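Local atomic coordinates of plasma serine protease inhibitor (Homo sapiens, PDB entry 3DY0), a protein that inhibits serine proteases in body fluids in a heparin-dependent manner, binding them irreversibly and helping to regulate blood clotting and other proteolysis. Residues 130-135 against 153-158; 309-314 against 330-335. One frame throughout, in Å; residues are numbered along the deposited sequence. Where two conformers were deposited one is given.

Overall arrangement
From the N terminus the chain passes several helices and strands before it reaches helix 129-143, which lies over the large sheet. Interaction 1 closes the first loop: the end of the return segment, 153-158, comes back against the early turns of that helix. The chain then enters strand 159-172. Much later, interaction 2 closes a hairpin between strands 307-319 and 323-335. The two contacts are in series along the chain and neither nest nor cross. In space they touch. Strand 159-172, which starts where interaction 1 ends, pairs with strand 323-335 of interaction 2. The CD1 atoms of L155 and I333 also pack at 4.0 Å, and the two centres are about 12 Å apart.

Interaction 1. Residues 130-135 against 153-158; sequences AGAMKQ and KNLDSN
M133 leaves the helix with CG beside its own backbone N and anti to the carbonyl carbon (chi1 -75°). The chain bends only at chi3, so SD is presented to the backbone of 153-158. L155 has CG anti to its backbone N (chi1 -174°), which brings CD2 up to CB of A132 and CG of M133. The two side chains slide past each other in opposite directions. CG of M133 lies 3.6 Å from CB of L155. SD of M133 lies 3.5 Å from the backbone N of L155, and this N-H points almost straight at the sulfur (166°). The bond is weak, as expected for a thioether acceptor. The backbone N of N154 comes as near to SD of M133, at 3.5 Å, but is not bonded to it. N154 itself has a left-handed backbone conformation.

In the serpin fold, helix 129-143 corresponds to helix F, which lies across sheet A. Segment 153-158 is the end of the return connection, just before strand 159-172. L155 is the buried residue of this segment. One branch, CD2, packs 3.9 Å from CB of A132, one residue before M133 on the helix. F126 touches both A132 and L155. K153 and N154 are exposed, and their CB atoms point away from the helix. NZ of K153 is held by the backbone O of D150.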
loop_
_atom_site.group_PDB
_atom_site.type_symbol
_atom_site.label_atom_id
_atom_site.label_comp_id
_atom_site.label_asym_id
_atom_site.label_seq_id
_atom_site.Cartn_x
_atom_site.Cartn_y
_atom_site.Cartn_z
ATOM N N ALA A 130 -2.301 20.113 18.141
ATOM C CA ALA A 130 -2.238 20.863 16.890
ATOM C C ALA A 130 -0.808 20.916 16.363
ATOM O O ALA A 130 -0.566 20.717 15.171
ATOM C CB ALA A 130 -2.767 22.276 17.093
ATOM N N GLY A 131 0.134 21.186 17.261
ATOM C CA GLY A 131 1.530 21.265 16.874
ATOM C C GLY A 131 2.096 19.920 16.462
ATOM O O GLY A 131 2.918 19.849 15.551
ATOM N N ALA A 132 1.660 18.857 17.131
ATOM C CA ALA A 132 2.134 17.510 16.817
ATOM C C ALA A 132 1.652 17.106 15.428
ATOM O O ALA A 132 2.410 16.536 14.637
ATOM C CB ALA A 132 1.626 16.519 17.859
ATOM N N MET A 133 0.391 17.401 15.130
ATOM C CA MET A 133 -0.159 17.069 13.823
ATOM C C MET A 133 0.562 17.830 12.723
ATOM O O MET A 133 0.849 17.275 11.663
ATOM C CB MET A 133 -1.658 17.383 13.759
ATOM C CG MET A 133 -2.540 16.394 14.498
ATOM S SD MET A 133 -4.282 16.564 14.043
ATOM C CE MET A 133 -4.715 18.017 15.019
ATOM N N LYS A 134 0.859 19.103 12.966
ATOM C CA LYS A 134 1.550 19.896 11.964
ATOM C C LYS A 134 2.944 19.336 11.702
ATOM O O LYS A 134 3.358 19.188 10.553
ATOM C CB LYS A 134 1.653 21.356 12.413
ATOM C CG LYS A 134 2.369 22.248 11.410
ATOM C CD LYS A 134 2.391 23.693 11.876
ATOM C CE LYS A 134 3.118 24.579 10.885
ATOM N NZ LYS A 134 4.532 24.154 10.703
ATOM N N GLN A 135 3.661 19.018 12.773
ATOM C CA GLN A 135 5.008 18.475 12.648
ATOM C C GLN A 135 5.018 17.177 11.841
ATOM O O GLN A 135 5.777 17.034 10.880
ATOM C CB GLN A 135 5.599 18.219 14.038
ATOM C CG GLN A 135 6.877 17.396 14.024
ATOM C CD GLN A 135 7.372 17.060 15.418
ATOM O OE1 GLN A 135 6.586 16.958 16.360
ATOM N NE2 GLN A 135 8.678 16.868 15.550
ATOM N N LYS A 153 -5.583 13.506 11.577
ATOM C CA LYS A 153 -6.686 14.436 11.793
ATOM C C LYS A 153 -7.265 14.256 13.191
ATOM O O LYS A 153 -7.455 13.134 13.650
ATOM C CB LYS A 153 -7.790 14.221 10.750
ATOM C CG LYS A 153 -7.419 14.680 9.352
ATOM C CD LYS A 153 -8.582 14.503 8.387
ATOM C CE LYS A 153 -8.234 15.016 6.998
ATOM N NZ LYS A 153 -7.108 14.252 6.392
ATOM N N ASN A 154 -7.537 15.377 13.857
ATOM C CA ASN A 154 -8.105 15.384 15.202
ATOM C C ASN A 154 -7.386 14.395 16.122
ATOM O O ASN A 154 -8.016 13.556 16.767
ATOM C CB ASN A 154 -9.600 15.057 15.131
ATOM C CG ASN A 154 -10.343 15.444 16.395
ATOM O OD1 ASN A 154 -10.239 16.577 16.868
ATOM N ND2 ASN A 154 -11.106 14.507 16.944
ATOM N N LEU A 155 -6.063 14.517 16.183
ATOM C CA LEU A 155 -5.220 13.647 16.997
ATOM C C LEU A 155 -5.683 13.489 18.443
ATOM O O LEU A 155 -5.957 14.469 19.133
ATOM C CB LEU A 155 -3.777 14.160 16.970
ATOM C CG LEU A 155 -2.708 13.299 17.650
ATOM C CD1 LEU A 155 -2.711 11.899 17.056
ATOM C CD2 LEU A 155 -1.348 13.952 17.470
ATOM N N ASP A 156 -5.740 12.235 18.885
ATOM C CA ASP A 156 -6.168 11.858 20.231
ATOM C C ASP A 156 -5.837 12.851 21.344
ATOM O O ASP A 156 -6.742 13.365 22.002
ATOM C CB ASP A 156 -5.585 10.489 20.594
ATOM N N SER A 157 -4.544 13.103 21.541
ATOM C CA SER A 157 -4.020 14.010 22.571
ATOM C C SER A 157 -3.423 13.170 23.691
ATOM O O SER A 157 -2.650 13.662 24.512
ATOM C CB SER A 157 -5.107 14.925 23.140
ATOM N N ASN A 158 -3.802 11.897 23.714
ATOM C CA ASN A 158 -3.299 10.947 24.697
ATOM C C ASN A 158 -2.179 10.170 24.011
ATOM O O ASN A 158 -1.662 9.190 24.546
ATOM C CB ASN A 158 -4.409 9.986 25.128
#

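Interaction 2. Residues 309-314 against 330-335; sequences SEMVHK and TGTIFT
I333 carries one end of this contact, and its first torsion (chi1 -53°) sets CG1 beside its own backbone N. CB lies 3.5 Å from OG of S309. The CG2 branch is closer still, 3.4 Å from that same OG. The other branch runs through CG1 beside E310 and ends at CD1, which rests 3.6 Å from CG of E310. The two side chains lie side by side and point the same way. OE2 of E310 is taken by NE2 of Q277.

The backbone around I333 is well gripped. Its N-H bonds to O of E310 at 2.9 Å, nearly along the C=O axis. Its O accepts from both N and OG of S309, the hydroxyl 3.2 Å away and above the carbonyl plane. Further along, V312 and G331 form a hydrogen-bonded antiparallel pair, with N of G331 2.8 Å from O of V312.

M311, T332, H313 and T330 share the sheet face that packs on helix 33-45. CE of M311 curls back to 3.5 Å from OG1 of T332. H313 has CG anti to its backbone N (chi1 -174°), and ND1 meets OG1 of T330 at 2.8 Å, near the ring plane. NE2 of H313 bonds to N of S32, and OG1 of T330 also bonds to OG of S35. This histidine, bonded near the start of helix 33-45 (helix B), is consistent with the shutter region of serpins. Strand 323-335 is the N-terminal part of the cleaved reactive centre loop, inserted into sheet A as a strand between 159-172 and 307-319.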
loop_
_atom_site.group_PDB
_atom_site.type_symbol
_atom_site.label_atom_id
_atom_site.label_comp_id
_atom_site.label_asym_id
_atom_site.label_seq_id
_atom_site.Cartn_x
_atom_site.Cartn_y
_atom_site.Cartn_z
ATOM N N SER A 309 -3.649 2.751 19.543
ATOM C CA SER A 309 -5.010 3.275 19.469
ATOM C C SER A 309 -5.541 3.146 18.052
ATOM O O SER A 309 -6.708 2.813 17.842
ATOM C CB SER A 309 -5.043 4.742 19.911
ATOM O OG SER A 309 -4.094 5.523 19.209
ATOM N N GLU A 310 -4.685 3.415 17.076
ATOM C CA GLU A 310 -5.101 3.295 15.691
ATOM C C GLU A 310 -3.916 3.224 14.739
ATOM O O GLU A 310 -2.787 3.566 15.097
ATOM C CB GLU A 310 -6.026 4.460 15.313
ATOM C CG GLU A 310 -5.397 5.844 15.340
ATOM C CD GLU A 310 -6.441 6.952 15.276
ATOM O OE1 GLU A 310 -7.080 7.235 16.314
ATOM O OE2 GLU A 310 -6.636 7.533 14.188
ATOM N N MET A 311 -4.180 2.731 13.536
ATOM C CA MET A 311 -3.159 2.636 12.503
ATOM C C MET A 311 -3.830 3.198 11.266
ATOM O O MET A 311 -4.591 2.504 10.590
ATOM C CB MET A 311 -2.751 1.185 12.259
ATOM C CG MET A 311 -1.572 1.060 11.303
ATOM S SD MET A 311 -1.107 -0.635 10.921
ATOM C CE MET A 311 -0.303 -1.103 12.441
ATOM N N VAL A 312 -3.548 4.462 10.976
ATOM C CA VAL A 312 -4.142 5.131 9.826
ATOM C C VAL A 312 -3.301 4.967 8.565
ATOM O O VAL A 312 -2.073 5.031 8.611
ATOM C CB VAL A 312 -4.344 6.638 10.112
ATOM C CG1 VAL A 312 -5.278 6.815 11.303
ATOM C CG2 VAL A 312 -3.010 7.305 10.387
ATOM N N HIS A 313 -3.974 4.749 7.439
ATOM C CA HIS A 313 -3.298 4.580 6.157
ATOM C C HIS A 313 -3.968 5.487 5.132
ATOM O O HIS A 313 -5.195 5.581 5.085
ATOM C CB HIS A 313 -3.398 3.126 5.670
ATOM C CG HIS A 313 -2.596 2.843 4.431
ATOM N ND1 HIS A 313 -1.221 2.757 4.440
ATOM C CD2 HIS A 313 -2.976 2.648 3.146
ATOM C CE1 HIS A 313 -0.787 2.518 3.214
ATOM N NE2 HIS A 313 -1.832 2.448 2.409
ATOM N N LYS A 314 -3.159 6.164 4.326
ATOM C CA LYS A 314 -3.671 7.027 3.270
ATOM C C LYS A 314 -2.807 6.735 2.060
ATOM O O LYS A 314 -1.580 6.709 2.164
ATOM C CB LYS A 314 -3.541 8.502 3.652
ATOM C CG LYS A 314 -4.007 9.470 2.567
ATOM C CD LYS A 314 -5.489 9.318 2.282
ATOM C CE LYS A 314 -5.953 10.323 1.233
ATOM N NZ LYS A 314 -5.710 11.726 1.676
ATOM N N THR A 330 1.601 5.331 6.488
ATOM C CA THR A 330 0.902 4.597 7.532
ATOM C C THR A 330 1.373 5.187 8.855
ATOM O O THR A 330 2.575 5.286 9.100
ATOM C CB THR A 330 1.248 3.094 7.490
ATOM O OG1 THR A 330 0.899 2.561 6.207
ATOM C CG2 THR A 330 0.488 2.335 8.570
ATOM N N GLY A 331 0.421 5.610 9.682
ATOM C CA GLY A 331 0.763 6.178 10.972
ATOM C C GLY A 331 0.228 5.285 12.070
ATOM O O GLY A 331 -0.985 5.111 12.199
ATOM N N THR A 332 1.133 4.694 12.845
ATOM C CA THR A 332 0.748 3.812 13.939
ATOM C C THR A 332 0.841 4.630 15.222
ATOM O O THR A 332 1.924 5.052 15.626
ATOM C CB THR A 332 1.677 2.589 14.004
ATOM O OG1 THR A 332 1.573 1.856 12.774
ATOM C CG2 THR A 332 1.290 1.682 15.153
ATOM N N ILE A 333 -0.311 4.860 15.846
ATOM C CA ILE A 333 -0.389 5.682 17.047
ATOM C C ILE A 333 -0.443 4.893 18.354
ATOM O O ILE A 333 -1.298 4.025 18.526
ATOM C CB ILE A 333 -1.617 6.610 16.960
ATOM C CG1 ILE A 333 -1.582 7.383 15.635
ATOM C CG2 ILE A 333 -1.640 7.568 18.151
ATOM C CD1 ILE A 333 -2.789 8.288 15.400
ATOM N N PHE A 334 0.476 5.209 19.268
ATOM C CA PHE A 334 0.545 4.550 20.574
ATOM C C PHE A 334 0.044 5.487 21.665
ATOM O O PHE A 334 0.328 6.683 21.636
ATOM C CB PHE A 334 1.981 4.156 20.929
ATOM C CG PHE A 334 2.621 3.212 19.954
ATOM C CD1 PHE A 334 3.142 3.682 18.756
ATOM C CD2 PHE A 334 2.724 1.857 20.246
ATOM C CE1 PHE A 334 3.761 2.814 17.862
ATOM C CE2 PHE A 334 3.339 0.978 19.357
ATOM C CZ PHE A 334 3.860 1.459 18.163
ATOM N N THR A 335 -0.687 4.931 22.627
ATOM C CA THR A 335 -1.216 5.705 23.750
ATOM C C THR A 335 -0.962 4.965 25.060
ATOM O O THR A 335 -0.667 3.769 25.058
ATOM C CB THR A 335 -2.741 5.931 23.620
ATOM O OG1 THR A 335 -3.416 4.668 23.604
ATOM C CG2 THR A 335 -3.062 6.690 22.346
#